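Local atomic coordinates of polycyclic ketone monooxygenase (Myceliophthora thermophila, PDB entry 5MQ6), a protein that uses FAD and NADPH to insert one oxygen atom beside a ketone carbonyl, turning bulky polycyclic ketones into esters or lactones. Residues E29-F42 with G595-A607. Numbering follows the deposited sequence.
Sequences EAAKRFRPEGLGQF and GCTPGYITSEGEA. With NDP (NADPH dihydro-nicotinamide-adenine-dinucleotide phosphate), chain C.
Pro-598 lies across the aliphatic part of Arg-33 at about a right angle, its CD 3.5 Å from Arg-33 CG, where segment 29-42 packs on the loop 595-607, tied by the Cys-596–Cys-424 disulfide, beside the NADPH pocket of this Rossmann-type FAD- and NADPH-binding monooxygenase. The Arg-33 chain, bent at chi2 and chi3, turns its guanidinium back onto Glu-29: NE and NH2 both grip Glu-29 O, NE at 2.7 Å, while NH2 also pairs with Glu-29 OE2 in the guanidinium plane. NH1 is hydrogen-bonded to Thr-301, itself an NADPH-binding residue. A leucine in place of Arg-33 would probably cost Glu-29 O both donors, Glu-29 OE2 one salt bridge, and Thr-301 the NH1 bond. Thr-597 CG2 touches Ala-30 CA (3.7 Å) and Arg-33 CD. At the other end, Glu-604, bent at chi2 (-58°), brings OE2 to 3.3 Å from Phe-42 CE2, at the ring edge, with ring and carboxylate planes 71° apart. N7A of the NADPH adenine lies at the edge of the Phe-42 ring, 3.4 Å from CE1, and Tyr-600 OH is hydrogen-bonded to O3D of the same cofactor. Glu-606 crosses Leu-39 at about a right angle; its OE2 accepts from Leu-39 N at 2.6 Å, the donor lying 48° out of the carboxylate plane.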
loop_
_atom_site.group_PDB
_atom_site.type_symbol
_atom_site.label_atom_id
_atom_site.label_comp_id
_atom_site.label_asym_id
_atom_site.label_seq_id
_atom_site.Cartn_x
_atom_site.Cartn_y
_atom_site.Cartn_z
ATOM N N GLU A 29 23.520 8.775 -9.013
ATOM C CA GLU A 29 22.275 8.262 -9.588
ATOM C C GLU A 29 21.045 8.887 -8.924
ATOM O O GLU A 29 19.998 9.053 -9.604
ATOM C CB GLU A 29 22.203 6.745 -9.551
ATOM C CG GLU A 29 23.334 6.077 -10.326
ATOM C CD GLU A 29 23.285 6.312 -11.806
ATOM O OE1 GLU A 29 24.359 6.240 -12.413
ATOM O OE2 GLU A 29 22.200 6.585 -12.381
ATOM N N ALA A 30 21.167 9.249 -7.638
ATOM C CA ALA A 30 20.053 9.917 -6.939
ATOM C C ALA A 30 19.877 11.360 -7.425
ATOM O O ALA A 30 18.734 11.799 -7.647
ATOM C CB ALA A 30 20.230 9.850 -5.447
ATOM N N ALA A 31 21.011 12.053 -7.633
ATOM C CA ALA A 31 21.064 13.453 -8.110
ATOM C C ALA A 31 20.445 13.581 -9.478
ATOM O O ALA A 31 19.663 14.502 -9.753
ATOM C CB ALA A 31 22.508 13.930 -8.196
ATOM N N LYS A 32 20.835 12.650 -10.337
ATOM C CA LYS A 32 20.252 12.519 -11.647
ATOM C C LYS A 32 18.750 12.727 -11.651
ATOM O O LYS A 32 18.233 13.250 -12.615
ATOM C CB LYS A 32 20.512 11.147 -12.219
ATOM C CG LYS A 32 21.741 11.098 -13.066
ATOM C CD LYS A 32 21.839 9.778 -13.738
ATOM C CE LYS A 32 23.081 9.766 -14.580
ATOM N NZ LYS A 32 23.455 8.359 -14.838
ATOM N N ARG A 33 18.039 12.312 -10.601
ATOM C CA ARG A 33 16.577 12.458 -10.606
ATOM C C ARG A 33 15.943 13.373 -9.545
ATOM O O ARG A 33 14.747 13.280 -9.247
ATOM C CB ARG A 33 15.929 11.091 -10.702
ATOM C CG ARG A 33 16.320 10.076 -9.689
ATOM C CD ARG A 33 16.384 8.727 -10.386
ATOM N NE ARG A 33 17.712 8.427 -10.823
ATOM C CZ ARG A 33 18.095 7.426 -11.640
ATOM N NH1 ARG A 33 17.271 6.600 -12.225
ATOM N NH2 ARG A 33 19.385 7.282 -11.898
ATOM N N PHE A 34 16.730 14.315 -9.047
ATOM C CA PHE A 34 16.163 15.392 -8.252
ATOM C C PHE A 34 15.196 16.160 -9.157
ATOM O O PHE A 34 15.556 16.610 -10.240
ATOM C CB PHE A 34 17.236 16.314 -7.647
ATOM C CG PHE A 34 16.673 17.593 -7.079
ATOM C CD1 PHE A 34 16.057 17.606 -5.815
ATOM C CD2 PHE A 34 16.715 18.786 -7.819
ATOM C CE1 PHE A 34 15.521 18.784 -5.298
ATOM C CE2 PHE A 34 16.184 19.965 -7.293
ATOM C CZ PHE A 34 15.590 19.961 -6.036
ATOM N N ARG A 35 13.948 16.219 -8.720
ATOM C CA ARG A 35 12.921 17.066 -9.306
ATOM C C ARG A 35 12.586 18.139 -8.260
ATOM O O ARG A 35 12.100 17.798 -7.164
ATOM C CB ARG A 35 11.654 16.266 -9.719
ATOM C CG ARG A 35 11.707 15.508 -11.051
ATOM C CD ARG A 35 12.556 16.292 -12.039
ATOM N NE ARG A 35 12.362 16.071 -13.468
ATOM C CZ ARG A 35 13.148 16.624 -14.402
ATOM N NH1 ARG A 35 14.178 17.421 -14.062
ATOM N NH2 ARG A 35 12.920 16.380 -15.688
ATOM N N PRO A 36 12.864 19.428 -8.573
ATOM C CA PRO A 36 12.415 20.516 -7.646
ATOM C C PRO A 36 10.884 20.515 -7.274
ATOM O O PRO A 36 10.500 20.840 -6.151
ATOM C CB PRO A 36 12.810 21.808 -8.403
ATOM C CG PRO A 36 13.051 21.400 -9.825
ATOM C CD PRO A 36 13.570 19.981 -9.749
ATOM N N GLU A 37 10.046 20.129 -8.225
ATOM C CA GLU A 37 8.583 19.985 -8.029
ATOM C C GLU A 37 8.177 18.911 -6.995
ATOM O O GLU A 37 7.040 18.884 -6.560
ATOM C CB GLU A 37 7.859 19.635 -9.342
ATOM C CG GLU A 37 8.518 20.113 -10.622
ATOM C CD GLU A 37 9.605 19.155 -11.092
ATOM O OE1 GLU A 37 9.293 18.021 -11.556
ATOM O OE2 GLU A 37 10.782 19.541 -10.949
ATOM N N GLY A 38 9.057 17.996 -6.633
ATOM C CA GLY A 38 8.645 16.893 -5.751
ATOM C C GLY A 38 7.414 16.141 -6.271
ATOM O O GLY A 38 7.359 15.803 -7.450
ATOM N N LEU A 39 6.422 15.911 -5.398
ATOM C CA LEU A 39 5.130 15.296 -5.769
ATOM C C LEU A 39 4.380 16.034 -6.891
ATOM O O LEU A 39 3.514 15.425 -7.555
ATOM C CB LEU A 39 4.202 15.173 -4.542
ATOM C CG LEU A 39 4.596 14.166 -3.446
ATOM C CD1 LEU A 39 3.663 14.174 -2.229
ATOM C CD2 LEU A 39 4.667 12.744 -4.022
ATOM N N GLY A 40 4.692 17.325 -7.096
ATOM C CA GLY A 40 4.092 18.143 -8.201
ATOM C C GLY A 40 4.205 17.609 -9.633
ATOM O O GLY A 40 3.459 18.016 -10.518
ATOM N N GLN A 41 5.175 16.738 -9.875
ATOM C CA GLN A 41 5.299 16.006 -11.157
ATOM C C GLN A 41 4.160 14.977 -11.542
ATOM O O GLN A 41 4.122 14.478 -12.688
ATOM C CB GLN A 41 6.650 15.282 -11.149
ATOM C CG GLN A 41 6.771 14.307 -9.957
ATOM C CD GLN A 41 8.132 13.678 -9.835
ATOM O OE1 GLN A 41 8.976 14.010 -8.989
ATOM N NE2 GLN A 41 8.353 12.759 -10.709
ATOM N N PHE A 42 3.288 14.617 -10.585
ATOM C CA PHE A 42 2.273 13.576 -10.785
ATOM C C PHE A 42 0.935 14.221 -10.624
ATOM O O PHE A 42 0.820 15.237 -9.997
ATOM C CB PHE A 42 2.396 12.404 -9.775
ATOM C CG PHE A 42 3.732 11.640 -9.876
ATOM C CD1 PHE A 42 4.102 10.999 -11.059
ATOM C CD2 PHE A 42 4.627 11.601 -8.782
ATOM C CE1 PHE A 42 5.337 10.315 -11.162
ATOM C CE2 PHE A 42 5.861 10.927 -8.875
ATOM C CZ PHE A 42 6.230 10.282 -10.065
ATOM N N GLY A 595 19.575 9.596 2.044
ATOM C CA GLY A 595 20.348 9.343 0.852
ATOM C C GLY A 595 19.552 8.689 -0.256
ATOM O O GLY A 595 20.101 8.436 -1.304
ATOM N N CYS A 596 18.263 8.417 -0.045
ATOM C CA CYS A 596 17.470 7.754 -1.072
ATOM C C CYS A 596 17.244 8.526 -2.385
ATOM O O CYS A 596 16.883 9.697 -2.350
ATOM C CB CYS A 596 16.111 7.299 -0.478
ATOM S SG CYS A 596 16.383 5.858 0.600
ATOM N N THR A 597 17.451 7.836 -3.531
ATOM C CA THR A 597 16.824 8.215 -4.797
ATOM C C THR A 597 15.365 8.477 -4.499
ATOM O O THR A 597 14.746 7.685 -3.732
ATOM C CB THR A 597 16.619 7.095 -5.844
ATOM O OG1 THR A 597 16.668 5.808 -5.226
ATOM C CG2 THR A 597 17.500 7.247 -6.949
ATOM N N PRO A 598 14.791 9.499 -5.188
ATOM C CA PRO A 598 13.364 9.821 -5.024
ATOM C C PRO A 598 12.481 8.615 -5.344
ATOM O O PRO A 598 12.861 7.706 -6.103
ATOM C CB PRO A 598 13.121 11.008 -5.979
ATOM C CG PRO A 598 14.353 11.151 -6.826
ATOM C CD PRO A 598 15.441 10.269 -6.286
ATOM N N GLY A 599 11.321 8.597 -4.706
ATOM C CA GLY A 599 10.359 7.509 -4.848
ATOM C C GLY A 599 9.247 7.812 -3.873
ATOM O O GLY A 599 9.347 8.804 -3.115
ATOM N N TYR A 600 8.202 6.984 -3.842
ATOM C CA TYR A 600 7.116 7.280 -2.901
ATOM C C TYR A 600 7.567 7.343 -1.383
ATOM O O TYR A 600 6.953 8.116 -0.592
ATOM C CB TYR A 600 5.843 6.437 -3.182
ATOM C CG TYR A 600 5.934 4.938 -3.080
ATOM C CD1 TYR A 600 6.098 4.318 -1.833
ATOM C CD2 TYR A 600 5.782 4.123 -4.209
ATOM C CE1 TYR A 600 6.156 2.937 -1.711
ATOM C CE2 TYR A 600 5.831 2.738 -4.096
ATOM C CZ TYR A 600 6.022 2.159 -2.838
ATOM O OH TYR A 600 6.041 0.823 -2.676
ATOM N N ILE A 601 8.663 6.632 -1.013
ATOM C CA ILE A 601 9.168 6.622 0.412
ATOM C C ILE A 601 9.943 7.933 0.859
ATOM O O ILE A 601 10.109 8.204 2.055
ATOM C CB ILE A 601 9.818 5.233 0.897
ATOM C CG1 ILE A 601 11.262 5.359 1.427
ATOM C CG2 ILE A 601 9.654 4.066 -0.105
ATOM C CD1 ILE A 601 12.292 5.789 0.423
ATOM N N THR A 602 10.396 8.742 -0.092
ATOM C CA THR A 602 10.860 10.120 0.202
ATOM C C THR A 602 9.842 11.178 -0.263
ATOM O O THR A 602 10.131 12.387 -0.152
ATOM C CB THR A 602 12.271 10.452 -0.399
ATOM O OG1 THR A 602 12.247 10.454 -1.850
ATOM C CG2 THR A 602 13.305 9.471 0.118
ATOM N N SER A 603 8.661 10.740 -0.742
ATOM C CA SER A 603 7.658 11.646 -1.359
ATOM C C SER A 603 8.315 12.508 -2.470
ATOM O O SER A 603 8.293 13.768 -2.447
ATOM C CB SER A 603 6.918 12.488 -0.294
ATOM O OG SER A 603 6.187 11.633 0.574
ATOM N N GLU A 604 8.905 11.769 -3.420
ATOM C CA GLU A 604 9.824 12.279 -4.458
ATOM C C GLU A 604 10.846 13.356 -3.989
ATOM O O GLU A 604 11.013 14.375 -4.658
ATOM C CB GLU A 604 9.026 12.781 -5.667
ATOM C CG GLU A 604 8.067 11.782 -6.295
ATOM C CD GLU A 604 8.722 10.477 -6.779
ATOM O OE1 GLU A 604 9.924 10.427 -7.209
ATOM O OE2 GLU A 604 7.976 9.474 -6.735
ATOM N N GLY A 605 11.525 13.120 -2.864
ATOM C CA GLY A 605 12.486 14.103 -2.281
ATOM C C GLY A 605 11.920 15.200 -1.343
ATOM O O GLY A 605 12.674 15.914 -0.667
ATOM N N GLU A 606 10.599 15.343 -1.259
ATOM C CA GLU A 606 10.001 16.351 -0.358
ATOM C C GLU A 606 10.260 16.051 1.141
ATOM O O GLU A 606 10.698 16.956 1.896
ATOM C CB GLU A 606 8.514 16.514 -0.648
ATOM C CG GLU A 606 8.214 17.033 -2.055
ATOM C CD GLU A 606 6.730 17.347 -2.260
ATOM O OE1 GLU A 606 5.947 17.335 -1.277
ATOM O OE2 GLU A 606 6.321 17.600 -3.414
ATOM N N ALA A 607 10.000 14.809 1.569
ATOM C CA ALA A 607 10.506 14.334 2.850
ATOM C C ALA A 607 11.997 14.534 2.813
ATOM O O ALA A 607 12.546 15.009 3.784
ATOM C CB ALA A 607 10.187 12.853 3.086
HETATM P PA NDP C . 5.437 2.477 -8.748
HETATM O O1A NDP C . 5.048 3.906 -8.234
HETATM O O2A NDP C . 6.219 1.491 -7.917
HETATM O O5B NDP C . 6.109 2.682 -10.193
HETATM C C5B NDP C . 5.745 3.722 -11.077
HETATM C C4B NDP C . 6.826 3.679 -12.139
HETATM O O4B NDP C . 6.598 4.728 -13.117
HETATM C C3B NDP C . 8.217 3.882 -11.531
HETATM O O3B NDP C . 9.105 2.870 -12.042
HETATM C C2B NDP C . 8.516 5.297 -11.978
HETATM O O2B NDP C . 9.935 5.619 -12.041
HETATM C C1B NDP C . 7.821 5.369 -13.319
HETATM N N9A NDP C . 7.641 6.761 -13.737
HETATM C C8A NDP C . 7.063 7.793 -13.042
HETATM N N7A NDP C . 7.118 8.940 -13.746
HETATM C C5A NDP C . 7.752 8.595 -14.895
HETATM C C6A NDP C . 8.173 9.333 -16.078
HETATM N N6A NDP C . 7.902 10.632 -16.127
HETATM N N1A NDP C . 8.806 8.650 -17.055
HETATM C C2A NDP C . 9.090 7.310 -16.991
HETATM N N3A NDP C . 8.760 6.547 -15.935
HETATM C C4A NDP C . 8.103 7.167 -14.893
HETATM O O3 NDP C . 4.120 1.673 -9.152
HETATM P PN NDP C . 3.830 0.063 -9.310
HETATM O O1N NDP C . 2.344 -0.019 -9.785
HETATM O O2N NDP C . 4.861 -0.607 -10.191
HETATM O O5D NDP C . 3.974 -0.541 -7.815
HETATM C C5D NDP C . 3.220 0.109 -6.736
HETATM C C4D NDP C . 3.177 -0.759 -5.491
HETATM O O4D NDP C . 2.343 -1.920 -5.706
HETATM C C3D NDP C . 4.544 -1.407 -5.259
HETATM O O3D NDP C . 5.649 -0.506 -4.870
HETATM C C2D NDP C . 4.173 -2.620 -4.379
HETATM O O2D NDP C . 3.913 -2.212 -2.996
HETATM C C1D NDP C . 2.955 -3.144 -5.139
HETATM P P2B NDP C . 10.659 6.250 -10.733
HETATM O O1X NDP C . 9.696 7.342 -10.247
HETATM O O2X NDP C . 11.944 6.912 -11.180
HETATM O O3X NDP C . 10.979 5.078 -9.794
HETATM O O HOH W 1 11.691 16.990 -4.579
#